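Side-chain contact in probable 2-hydroxyhepta-2,4-diene-1,7-dioate isomerase (Thermus thermophilus, PDB 2DFU), which is probably a metal-dependent isomerase of the fumarylacetoacetate hydrolase family, acting on 2-hydroxyhepta-2,4-diene-1,7-dioate: residues R241-V244 with G250-F253. Numbering follows the deposited sequence.
Sequences RLEV and GTLF
Val244 and Leu252 face each other as an antiparallel hydrogen-bonded pair and hold the two strands together through both of their backbone bonds. Val244 N gives its hydrogen to Leu252 O at 2.9 Å, nearly straight and lying in the carbonyl plane; Leu252 N returns a bond of 2.9 Å to Val244 O, with the donor tilted 27° from the plane of the Val244 carbonyl. CA-H...O contacts fill in between: Glu243 CA lies 3.3 Å from Leu252 O, which so receives a weaker CA-H contact beside its N-H bond, and Phe253 CA approaches Leu242 O.

The closer side-chain contacts lie on the face that carries Glu243, Thr251 and Phe253. Glu243 and Phe253 form an antiparallel non-hydrogen-bonded pair, and their side chains run side by side in the same direction. Glu243 reaches out along an extended chain, its CG anti to N (chi1 -170°), and lays that methylene CG 3.3 Å from the methyl CG2 of Thr251 and 3.7 Å from Phe253 CE1. Its carboxylate plane is turned 40° from the ring. Thr251 CG2 also rests over one face of that ring, 3.7 Å above the plane and displaced toward the rim, while Trp96 meets the ring edge-to-face. Replacing Glu243 with glycine would probably leave the Thr251 methyl and the CE1 side of the Phe253 ring without their shared aliphatic neighbour.

On the other face Val244 and Leu252 meet CB to CB at 4.4 Å, and both press on Val142 and Val144 of strand 137-148. The whole is a beta hairpin of strands 241-246 and 250-259, two neighbouring strands of a mixed sheet within the fumarylacetoacetate hydrolase-type domain, its buried face packed against a second layer of strands.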
loop_
_atom_site.group_PDB
_atom_site.type_symbol
_atom_site.label_atom_id
_atom_site.label_comp_id
_atom_site.label_asym_id
_atom_site.label_seq_id
_atom_site.Cartn_x
_atom_site.Cartn_y
_atom_site.Cartn_z
ATOM N N ARG A 241 -11.259 -22.074 12.903
ATOM C CA ARG A 241 -11.335 -21.001 13.884
ATOM C C ARG A 241 -9.933 -20.755 14.416
ATOM O O ARG A 241 -9.286 -21.672 14.920
ATOM C CB ARG A 241 -12.269 -21.387 15.029
ATOM C CG ARG A 241 -13.731 -21.434 14.622
ATOM C CD ARG A 241 -14.613 -21.744 15.815
ATOM N NE ARG A 241 -16.014 -21.495 15.510
ATOM C CZ ARG A 241 -16.998 -21.593 16.395
ATOM N NH1 ARG A 241 -16.734 -21.937 17.651
ATOM N NH2 ARG A 241 -18.246 -21.338 16.022
ATOM N N LEU A 242 -9.463 -19.518 14.298
ATOM C CA LEU A 242 -8.101 -19.112 14.611
ATOM C C LEU A 242 -8.023 -18.130 15.786
ATOM O O LEU A 242 -8.801 -17.195 15.939
ATOM C CB LEU A 242 -7.463 -18.470 13.389
ATOM C CG LEU A 242 -7.053 -19.476 12.326
ATOM C CD1 LEU A 242 -8.200 -19.794 11.371
ATOM C CD2 LEU A 242 -5.921 -18.960 11.445
ATOM N N GLU A 243 -7.029 -18.403 16.616
ATOM C CA GLU A 243 -6.776 -17.562 17.767
ATOM C C GLU A 243 -5.276 -17.295 17.882
ATOM O O GLU A 243 -4.476 -18.204 17.986
ATOM C CB GLU A 243 -7.232 -18.388 18.971
ATOM C CG GLU A 243 -7.301 -17.627 20.288
ATOM C CD GLU A 243 -7.866 -18.569 21.339
ATOM O OE1 GLU A 243 -7.512 -18.435 22.503
ATOM O OE2 GLU A 243 -8.624 -19.471 20.974
ATOM N N VAL A 244 -4.897 -16.006 17.817
ATOM C CA VAL A 244 -3.493 -15.701 18.065
ATOM C C VAL A 244 -3.316 -14.893 19.344
ATOM O O VAL A 244 -3.792 -13.771 19.463
ATOM C CB VAL A 244 -2.922 -14.918 16.881
ATOM C CG1 VAL A 244 -1.425 -14.673 17.093
ATOM C CG2 VAL A 244 -3.121 -15.696 15.599
ATOM N N GLY A 250 -2.930 -9.033 23.653
ATOM C CA GLY A 250 -4.308 -9.480 23.582
ATOM C C GLY A 250 -4.441 -10.697 22.699
ATOM O O GLY A 250 -3.446 -11.284 22.274
ATOM N N THR A 251 -5.676 -11.081 22.414
ATOM C CA THR A 251 -5.908 -12.241 21.577
ATOM C C THR A 251 -6.709 -11.876 20.345
ATOM O O THR A 251 -7.783 -11.296 20.446
ATOM C CB THR A 251 -6.664 -13.333 22.342
ATOM O OG1 THR A 251 -5.926 -13.688 23.517
ATOM C CG2 THR A 251 -6.839 -14.562 21.468
ATOM N N LEU A 252 -6.168 -12.216 19.182
ATOM C CA LEU A 252 -6.842 -11.956 17.926
ATOM C C LEU A 252 -7.676 -13.175 17.538
ATOM O O LEU A 252 -7.154 -14.288 17.437
ATOM C CB LEU A 252 -5.823 -11.674 16.829
ATOM C CG LEU A 252 -6.325 -11.630 15.383
ATOM C CD1 LEU A 252 -7.415 -10.571 15.224
ATOM C CD2 LEU A 252 -5.141 -11.332 14.462
ATOM N N PHE A 253 -8.967 -12.956 17.324
ATOM C CA PHE A 253 -9.874 -14.023 16.925
ATOM C C PHE A 253 -10.289 -13.815 15.470
ATOM O O PHE A 253 -10.711 -12.726 15.087
ATOM C CB PHE A 253 -11.129 -14.007 17.798
ATOM C CG PHE A 253 -10.871 -14.312 19.242
ATOM C CD1 PHE A 253 -10.760 -15.631 19.680
ATOM C CD2 PHE A 253 -10.767 -13.284 20.174
ATOM C CE1 PHE A 253 -10.558 -15.924 21.029
ATOM C CE2 PHE A 253 -10.563 -13.566 21.523
ATOM C CZ PHE A 253 -10.461 -14.895 21.951
#